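Local coordinates for protein pyruvate kinase 1 (Trypanosoma brucei brucei, PDB 4KCV) that catalyses the last step of glycolysis, the transfer of a phosphoryl group from phosphoenolpyruvate to ADP to give pyruvate and ATP, at residues A[25-30]-A[329-334]; A[142-147]-A[176-181]; A[182-187]-A[241-246]. All coordinates share one frame; numbering follows the deposited sequence. Where two conformers were deposited one is given.

Contact 1. Residues A[25-30]-A[329-334]; sequences VCTIGP and MLSGET. With AKG (2-oxoglutaric acid), chain E.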
loop_
_atom_site.group_PDB
_atom_site.type_symbol
_atom_site.label_atom_id
_atom_site.label_comp_id
_atom_site.label_asym_id
_atom_site.label_seq_id
_atom_site.Cartn_x
_atom_site.Cartn_y
_atom_site.Cartn_z
ATOM N N VAL A 25 29.516 18.300 -8.543
ATOM C CA VAL A 25 30.049 19.076 -9.645
ATOM C C VAL A 25 30.552 20.422 -9.114
ATOM O O VAL A 25 29.805 21.143 -8.439
ATOM C CB VAL A 25 28.922 19.355 -10.695
ATOM C CG1 VAL A 25 29.463 20.080 -11.902
ATOM C CG2 VAL A 25 28.273 18.055 -11.133
ATOM N N CYS A 26 31.825 20.745 -9.390
ATOM C CA CYS A 26 32.405 22.049 -9.034
ATOM C C CYS A 26 32.802 22.865 -10.256
ATOM O O CYS A 26 33.505 22.362 -11.158
ATOM C CB CYS A 26 33.644 21.871 -8.145
ATOM S SG CYS A 26 33.333 20.816 -6.722
ATOM N N THR A 27 32.357 24.126 -10.269
ATOM C CA THR A 27 32.793 25.117 -11.240
ATOM C C THR A 27 34.208 25.614 -10.914
ATOM O O THR A 27 34.501 26.006 -9.784
ATOM C CB THR A 27 31.824 26.317 -11.246
ATOM O OG1 THR A 27 30.490 25.843 -11.417
ATOM C CG2 THR A 27 32.165 27.342 -12.370
ATOM N N ILE A 28 35.074 25.590 -11.914
ATOM C CA ILE A 28 36.448 25.975 -11.747
ATOM C C ILE A 28 36.651 27.457 -12.073
ATOM O O ILE A 28 36.009 27.996 -12.964
ATOM C CB ILE A 28 37.362 25.114 -12.628
ATOM C CG1 ILE A 28 37.189 23.627 -12.287
ATOM C CG2 ILE A 28 38.808 25.575 -12.486
ATOM C CD1 ILE A 28 37.101 23.334 -10.795
ATOM N N GLY A 29 37.508 28.125 -11.315
ATOM C CA GLY A 29 37.710 29.569 -11.472
ATOM C C GLY A 29 39.009 29.958 -10.815
ATOM O O GLY A 29 39.810 29.080 -10.486
ATOM N N PRO A 30 39.214 31.267 -10.557
ATOM C CA PRO A 30 40.549 31.696 -10.090
ATOM C C PRO A 30 40.866 31.144 -8.713
ATOM O O PRO A 30 42.042 30.980 -8.368
ATOM C CB PRO A 30 40.446 33.225 -10.030
ATOM C CG PRO A 30 38.991 33.556 -10.290
ATOM C CD PRO A 30 38.374 32.394 -10.989
ATOM N N MET A 329 25.593 20.771 -7.260
ATOM C CA MET A 329 26.540 21.574 -7.993
ATOM C C MET A 329 26.920 22.812 -7.198
ATOM O O MET A 329 26.111 23.365 -6.424
ATOM C CB MET A 329 25.991 21.959 -9.373
ATOM C CG MET A 329 27.001 22.688 -10.262
ATOM S SD MET A 329 26.476 22.795 -11.988
ATOM C CE MET A 329 26.041 24.544 -12.049
ATOM N N LEU A 330 28.152 23.248 -7.411
ATOM C CA LEU A 330 28.647 24.467 -6.850
ATOM C C LEU A 330 29.106 25.361 -8.012
ATOM O O LEU A 330 29.676 24.866 -9.012
ATOM C CB LEU A 330 29.799 24.160 -5.891
ATOM C CG LEU A 330 29.372 23.344 -4.655
ATOM C CD1 LEU A 330 30.581 22.770 -3.930
ATOM C CD2 LEU A 330 28.535 24.226 -3.717
ATOM N N SER A 331 28.780 26.647 -7.920
ATOM C CA SER A 331 29.197 27.623 -8.920
ATOM C C SER A 331 30.224 28.579 -8.319
ATOM O O SER A 331 31.399 28.225 -8.179
ATOM C CB SER A 331 27.983 28.391 -9.467
ATOM O OG SER A 331 27.151 27.503 -10.218
ATOM N N GLY A 332 29.785 29.780 -7.959
ATOM C CA GLY A 332 30.706 30.789 -7.416
ATOM C C GLY A 332 31.422 30.290 -6.155
ATOM O O GLY A 332 32.557 30.680 -5.887
ATOM N N GLU A 333 30.789 29.352 -5.433
ATOM C CA GLU A 333 31.349 28.838 -4.167
ATOM C C GLU A 333 32.767 28.271 -4.384
ATOM O O GLU A 333 33.638 28.418 -3.532
ATOM C CB GLU A 333 30.444 27.739 -3.582
ATOM C CG GLU A 333 29.028 28.194 -3.217
ATOM C CD GLU A 333 27.994 27.840 -4.286
ATOM O OE1 GLU A 333 28.279 27.997 -5.492
ATOM O OE2 GLU A 333 26.871 27.435 -3.913
ATOM N N THR A 334 32.972 27.584 -5.505
ATOM C CA THR A 334 34.308 27.053 -5.833
ATOM C C THR A 334 35.051 27.863 -6.913
ATOM O O THR A 334 36.290 27.847 -6.958
ATOM C CB THR A 334 34.249 25.574 -6.276
ATOM O OG1 THR A 334 33.297 25.434 -7.328
ATOM C CG2 THR A 334 33.827 24.652 -5.093
HETATM C C1 AKG E . 21.540 28.747 -13.676
HETATM O O1 AKG E . 21.287 28.361 -12.519
HETATM O O2 AKG E . 20.799 29.605 -14.208
HETATM C C2 AKG E . 22.723 28.132 -14.474
HETATM O O5 AKG E . 23.032 28.531 -15.613
HETATM C C3 AKG E . 23.618 27.154 -13.696
HETATM C C4 AKG E . 24.944 27.861 -13.359
HETATM C C5 AKG E . 24.737 28.824 -12.178
HETATM O O3 AKG E . 23.969 29.796 -12.348
HETATM O O4 AKG E . 25.373 28.579 -11.141
#
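The seam that closes the eight-stranded parallel TIM barrel of pyruvate kinase runs between its first strand, 23-27, and its last, 327-330. Val25 pairs with Met329 and Cys26 with Leu330 in parallel register. Leu330 N donates to Val25 O at 2.9 Å, and Thr27 N returns a bond to Leu330 O at 3.1 Å. That carbonyl oxygen is gripped twice, because Thr27 OG1 also donates to Leu330 O, at 2.7 Å, lying in the carbonyl plane on a lone pair. The second grip depends on chi1 of Thr27 (-52°), which sets OG1 beside its own backbone N so that both donors converge on one acceptor. Beyond the strand ends, Thr334 OG1 donates to Thr27 O at 2.8 Å. On one face of the sheet the CB of Val25 meets CG of Met329 at 3.9 Å, and the bent end of Met329 carries CE to C4 of the bound 2-oxoglutarate, 3.7 Å away. On the other face, Cys26 and Leu330 both pack on Val344 of helix 340-356. Thr27 OG1 has a further hydrogen-bond partner in Arg50, which touches Val25, Met329 and Ser331. With the hydroxyls of Thr27 and Thr334 donated to backbone carbonyls, side-chain bonds carry the pairing past the last bridge and join helix 332-335 to strand 23-27 next to the 2-oxoglutarate.

Contact 2. Residues A[142-147]-A[176-181]; sequences IYVDDG and RGINLP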
loop_
_atom_site.group_PDB
_atom_site.type_symbol
_atom_site.label_atom_id
_atom_site.label_comp_id
_atom_site.label_asym_id
_atom_site.label_seq_id
_atom_site.Cartn_x
_atom_site.Cartn_y
_atom_site.Cartn_z
ATOM N N ILE A 142 7.970 42.237 -18.996
ATOM C CA ILE A 142 9.325 42.069 -19.492
ATOM C C ILE A 142 10.268 42.234 -18.312
ATOM O O ILE A 142 10.131 43.185 -17.540
ATOM C CB ILE A 142 9.670 43.119 -20.571
ATOM C CG1 ILE A 142 8.812 42.911 -21.820
ATOM C CG2 ILE A 142 11.158 43.067 -20.925
ATOM C CD1 ILE A 142 8.864 44.079 -22.809
ATOM N N TYR A 143 11.206 41.300 -18.151
ATOM C CA TYR A 143 12.176 41.384 -17.053
ATOM C C TYR A 143 13.493 41.861 -17.593
ATOM O O TYR A 143 13.937 41.387 -18.648
ATOM C CB TYR A 143 12.386 40.015 -16.403
ATOM C CG TYR A 143 11.222 39.529 -15.584
ATOM C CD1 TYR A 143 10.191 40.388 -15.217
ATOM C CD2 TYR A 143 11.144 38.201 -15.174
ATOM C CE1 TYR A 143 9.117 39.936 -14.464
ATOM C CE2 TYR A 143 10.076 37.745 -14.407
ATOM C CZ TYR A 143 9.087 38.624 -14.032
ATOM O OH TYR A 143 8.041 38.180 -13.252
ATOM N N VAL A 144 14.166 42.712 -16.824
ATOM C CA VAL A 144 15.427 43.282 -17.241
ATOM C C VAL A 144 16.464 43.093 -16.143
ATOM O O VAL A 144 16.184 43.332 -14.965
ATOM C CB VAL A 144 15.278 44.793 -17.558
ATOM C CG1 VAL A 144 16.506 45.310 -18.286
ATOM C CG2 VAL A 144 14.023 45.036 -18.395
ATOM N N ASP A 145 17.655 42.646 -16.534
ATOM C CA ASP A 145 18.793 42.604 -15.636
ATOM C C ASP A 145 18.590 41.552 -14.556
ATOM O O ASP A 145 18.448 41.887 -13.389
ATOM C CB ASP A 145 19.000 43.978 -14.988
ATOM C CG ASP A 145 20.453 44.289 -14.748
ATOM O OD1 ASP A 145 21.313 43.473 -15.126
ATOM O OD2 ASP A 145 20.739 45.353 -14.181
ATOM N N ASP A 146 18.510 40.288 -14.965
ATOM C CA ASP A 146 18.195 39.174 -14.048
ATOM C C ASP A 146 16.965 39.427 -13.208
ATOM O O ASP A 146 16.953 39.125 -12.028
ATOM C CB ASP A 146 19.376 38.857 -13.141
ATOM C CG ASP A 146 20.389 37.969 -13.811
ATOM O OD1 ASP A 146 20.105 37.454 -14.913
ATOM O OD2 ASP A 146 21.488 37.813 -13.264
ATOM N N GLY A 147 15.953 40.047 -13.809
ATOM C CA GLY A 147 14.641 40.143 -13.186
ATOM C C GLY A 147 14.569 41.225 -12.137
ATOM O O GLY A 147 13.594 41.308 -11.397
ATOM N N ARG A 176 22.044 44.897 -20.863
ATOM C CA ARG A 176 21.609 43.999 -19.793
ATOM C C ARG A 176 20.797 42.828 -20.335
ATOM O O ARG A 176 20.201 42.920 -21.418
ATOM C CB ARG A 176 20.804 44.762 -18.738
ATOM C CG ARG A 176 21.539 45.948 -18.132
ATOM C CD ARG A 176 22.714 45.479 -17.279
ATOM N NE ARG A 176 23.806 45.067 -18.130
ATOM C CZ ARG A 176 24.925 44.486 -17.711
ATOM N NH1 ARG A 176 25.834 44.113 -18.599
ATOM N NH2 ARG A 176 25.145 44.287 -16.422
ATOM N N GLY A 177 20.741 41.744 -19.561
ATOM C CA GLY A 177 19.941 40.577 -19.925
ATOM C C GLY A 177 18.448 40.841 -19.879
ATOM O O GLY A 177 17.972 41.630 -19.056
ATOM N N ILE A 178 17.709 40.173 -20.767
ATOM C CA ILE A 178 16.245 40.291 -20.845
ATOM C C ILE A 178 15.590 38.912 -20.705
ATOM O O ILE A 178 16.059 37.916 -21.284
ATOM C CB ILE A 178 15.801 40.896 -22.203
ATOM C CG1 ILE A 178 16.222 42.374 -22.301
ATOM C CG2 ILE A 178 14.292 40.730 -22.397
ATOM C CD1 ILE A 178 15.298 43.323 -21.558
ATOM N N ASN A 179 14.509 38.846 -19.940
ATOM C CA ASN A 179 13.732 37.623 -19.863
ATOM C C ASN A 179 12.292 37.926 -20.165
ATOM O O ASN A 179 11.778 38.972 -19.795
ATOM C CB ASN A 179 13.857 36.972 -18.466
ATOM C CG ASN A 179 15.279 36.511 -18.164
ATOM O OD1 ASN A 179 16.098 37.284 -17.674
ATOM N ND2 ASN A 179 15.598 35.278 -18.538
ATOM N N LEU A 180 11.655 37.034 -20.905
ATOM C CA LEU A 180 10.248 37.180 -21.192
ATOM C C LEU A 180 9.452 36.068 -20.488
ATOM O O LEU A 180 9.302 34.974 -21.027
ATOM C CB LEU A 180 10.047 37.158 -22.708
ATOM C CG LEU A 180 10.943 38.166 -23.438
ATOM C CD1 LEU A 180 10.901 37.941 -24.948
ATOM C CD2 LEU A 180 10.524 39.593 -23.086
ATOM N N PRO A 181 9.043 36.316 -19.234
ATOM C CA PRO A 181 8.510 35.229 -18.389
ATOM C C PRO A 181 7.220 34.656 -18.959
ATOM O O PRO A 181 6.356 35.405 -19.416
ATOM C CB PRO A 181 8.240 35.920 -17.059
ATOM C CG PRO A 181 8.053 37.363 -17.410
ATOM C CD PRO A 181 8.984 37.622 -18.554
HETATM O O HOH W 1 21.832 41.536 -17.130
HETATM O O HOH W 2 15.976 39.827 -16.824
#
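A chi1 of -71° sets the Tyr143 ring beside its own backbone N, where Pro181 lies against it; with chi1 -65°, Asn179 turns its amide the comparable way, toward a water that also binds Gly147 N. Pro181 CG sits over one face of the Tyr143 ring, 3.7 Å from the centroid and 15° off the normal, in a CH-pi contact displaced toward the rim. The backbones form an antiparallel pair at the edge of the B domain sheet. In the hydrogen-bonded pair, Tyr143 N donates to Asn179 O and Asn179 N to Tyr143 O, both at 2.9 Å and nearly straight. Val144 and Ile178 make the next, non-hydrogen-bonded pair, their side chains side by side with Val144 CG2 3.8 Å from Ile178 CD1. Ile142 CG1 packs on Leu180 CD2, again side by side.

Past the strand, Asp145 N donates to Gly177 O at 2.7 Å. The carboxylate of Asp145 lies alongside the aliphatic part of Arg176, OD1 being 3.3 Å from Arg176 CD, with no salt bridge between the charged ends; His170 holds OD2 instead, and a water links OD1 to Gly177 N. The water beside Asn179 gives a hydrogen bond to its OD1 at 2.7 Å, while Asn179 ND2 is bound to Glu269. Direct backbone bonds and apolar packing thus carry the pairing, and waters bridge the segments past it. The B domain is the lid over the active site in pyruvate kinases, and Asn179-Glu269 ties its edge strand to barrel helix 263-269.

Contact 3. Residues A[182-187]-A[241-246]; sequences GCEVDL and ENHQGV. With MG (magnesium ion), chain C.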
loop_
_atom_site.group_PDB
_atom_site.type_symbol
_atom_site.label_atom_id
_atom_site.label_comp_id
_atom_site.label_asym_id
_atom_site.label_seq_id
_atom_site.Cartn_x
_atom_site.Cartn_y
_atom_site.Cartn_z
ATOM N N GLY A 182 7.143 33.333 -19.023
ATOM C CA GLY A 182 5.937 32.658 -19.476
ATOM C C GLY A 182 5.768 32.767 -20.972
ATOM O O GLY A 182 4.752 32.363 -21.519
ATOM N N CYS A 183 6.793 33.283 -21.640
ATOM C CA CYS A 183 6.696 33.617 -23.059
ATOM C C CYS A 183 7.463 32.604 -23.896
ATOM O O CYS A 183 8.602 32.251 -23.580
ATOM C CB CYS A 183 7.235 35.035 -23.330
ATOM S SG CYS A 183 6.340 36.408 -22.547
ATOM N N GLU A 184 6.844 32.150 -24.981
ATOM C CA GLU A 184 7.549 31.352 -25.987
ATOM C C GLU A 184 8.703 32.161 -26.571
ATOM O O GLU A 184 8.551 33.343 -26.863
ATOM C CB GLU A 184 6.594 30.955 -27.104
ATOM C CG GLU A 184 6.639 29.484 -27.456
ATOM C CD GLU A 184 5.896 28.625 -26.449
ATOM O OE1 GLU A 184 5.861 28.990 -25.249
ATOM O OE2 GLU A 184 5.341 27.584 -26.855
ATOM N N VAL A 185 9.863 31.541 -26.713
ATOM C CA VAL A 185 11.027 32.256 -27.188
ATOM C C VAL A 185 11.694 31.452 -28.279
ATOM O O VAL A 185 11.979 30.283 -28.092
ATOM C CB VAL A 185 12.018 32.537 -26.047
ATOM C CG1 VAL A 185 13.405 32.817 -26.595
ATOM C CG2 VAL A 185 11.533 33.713 -25.209
ATOM N N ASP A 186 11.903 32.068 -29.436
ATOM C CA ASP A 186 12.345 31.330 -30.618
ATOM C C ASP A 186 13.783 31.651 -31.021
ATOM O O ASP A 186 14.029 32.157 -32.099
ATOM C CB ASP A 186 11.398 31.582 -31.791
ATOM C CG ASP A 186 11.076 30.308 -32.569
ATOM O OD1 ASP A 186 11.564 29.222 -32.182
ATOM O OD2 ASP A 186 10.331 30.392 -33.568
ATOM N N LEU A 187 14.723 31.362 -30.137
ATOM C CA LEU A 187 16.132 31.504 -30.435
ATOM C C LEU A 187 16.696 30.148 -30.845
ATOM O O LEU A 187 16.166 29.105 -30.456
ATOM C CB LEU A 187 16.895 32.021 -29.204
ATOM C CG LEU A 187 16.584 33.421 -28.666
ATOM C CD1 LEU A 187 17.242 33.617 -27.303
ATOM C CD2 LEU A 187 17.044 34.498 -29.647
ATOM N N GLU A 241 15.798 26.077 -17.932
ATOM C CA GLU A 241 15.964 27.454 -17.438
ATOM C C GLU A 241 14.747 28.354 -17.588
ATOM O O GLU A 241 14.792 29.489 -17.160
ATOM C CB GLU A 241 17.166 28.144 -18.087
ATOM C CG GLU A 241 18.386 27.277 -18.255
ATOM C CD GLU A 241 19.650 28.104 -18.391
ATOM O OE1 GLU A 241 19.891 28.945 -17.505
ATOM O OE2 GLU A 241 20.442 27.859 -19.322
ATOM N N ASN A 242 13.680 27.866 -18.219
ATOM C CA ASN A 242 12.472 28.665 -18.391
ATOM C C ASN A 242 11.229 27.794 -18.458
ATOM O O ASN A 242 11.327 26.566 -18.380
ATOM C CB ASN A 242 12.600 29.607 -19.630
ATOM C CG ASN A 242 12.278 28.912 -20.964
ATOM O OD1 ASN A 242 12.381 27.688 -21.095
ATOM N ND2 ASN A 242 11.915 29.729 -21.993
ATOM N N HIS A 243 10.054 28.412 -18.546
ATOM C CA HIS A 243 8.810 27.649 -18.460
ATOM C C HIS A 243 8.666 26.669 -19.625
ATOM O O HIS A 243 8.090 25.585 -19.471
ATOM C CB HIS A 243 7.597 28.581 -18.382
ATOM C CG HIS A 243 7.146 29.068 -19.716
ATOM N ND1 HIS A 243 7.844 30.003 -20.413
ATOM C CD2 HIS A 243 6.187 28.559 -20.598
ATOM C CE1 HIS A 243 7.293 30.152 -21.636
ATOM N NE2 HIS A 243 6.279 29.272 -21.749
ATOM N N GLN A 244 9.199 27.032 -20.790
ATOM C CA GLN A 244 9.129 26.154 -21.950
ATOM C C GLN A 244 9.835 24.850 -21.675
ATOM O O GLN A 244 9.346 23.788 -22.036
ATOM C CB GLN A 244 9.812 26.789 -23.146
ATOM C CG GLN A 244 8.977 27.744 -23.937
ATOM C CD GLN A 244 9.796 28.350 -25.067
ATOM O OE1 GLN A 244 10.614 29.287 -24.843
ATOM N NE2 GLN A 244 9.741 27.697 -26.238
ATOM N N GLY A 245 11.037 24.941 -21.119
ATOM C CA GLY A 245 11.808 23.742 -20.757
ATOM C C GLY A 245 11.072 22.848 -19.772
ATOM O O GLY A 245 11.109 21.624 -19.891
ATOM N N VAL A 246 10.439 23.461 -18.770
ATOM C CA VAL A 246 9.620 22.720 -17.800
ATOM C C VAL A 246 8.430 22.060 -18.494
ATOM O O VAL A 246 8.167 20.883 -18.300
ATOM C CB VAL A 246 9.092 23.653 -16.668
ATOM C CG1 VAL A 246 8.174 22.880 -15.716
ATOM C CG2 VAL A 246 10.261 24.286 -15.912
HETATM MG MG MG C . 21.762 29.786 -16.423
HETATM O O HOH W 3 9.651 31.445 -18.960
HETATM O O HOH W 4 8.034 25.586 -26.816
HETATM O O HOH W 5 11.986 27.687 -28.513
HETATM O O HOH W 6 22.399 29.749 -18.732
#
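Gln244 OE1 is gripped from opposite faces of its own amide plane: Val185 N donates across the contact at 3.0 Å, and Asn242 ND2 donates at 3.2 Å from the N-cap residue just before helix 243-247. The Val185 bond is bent (139° at the hydrogen), and its donor stands 51° out of the amide oxygen's plane, not on a lone pair. Asn242 OD1 accepts from Gly245 N at 3.1 Å, so one side chain caps the helix with its oxygen and steadies Gln244 with its nitrogen. Gly182 CA lies over a face of the His243 ring, 3.7 Å from the centroid, in a CH-pi contact; a water in the ring plane bonds to His243 ND1 at 2.7 Å and also takes the N-H of Gly182 and of His243. The carboxylate of Glu184 stacks on the Gln244 amide, their planes 10° apart, and another water joins Gln244 NE2 to Val185 O. His243 further packs on Phe13 of the second subunit. Just before the cap, Glu241 OE1 binds the magnesium ion at 2.3 Å, as does Asp265. The capped helix start thus directly follows a metal ligand and fastens the interdomain loop through one side-chain-to-backbone bond and bridging waters.

The three contacts lie at differing distances from the ligand site of one chain. Contact 1 joins the first and last barrel strands, and both other contacts fall between its segments in sequence. Contacts 2 and 3 share a continuous run of chain, since Pro181 precedes Gly182, and they touch where Leu180 CD1 packs on Val185 CG2 at 4.3 Å; their centres are about 13 Å apart. Contact 1 touches neither, its nearest atoms lying about 12 Å from contact 2 and about 9 Å from contact 3. The bound 2-oxoglutarate joins contacts 1 and 3, meeting Met329 of the one and Glu241, a magnesium ligand, of the other. Contact 2 is nearby without touching it, the Asp146 side chain being about 8 Å from both 2-oxoglutarate and magnesium.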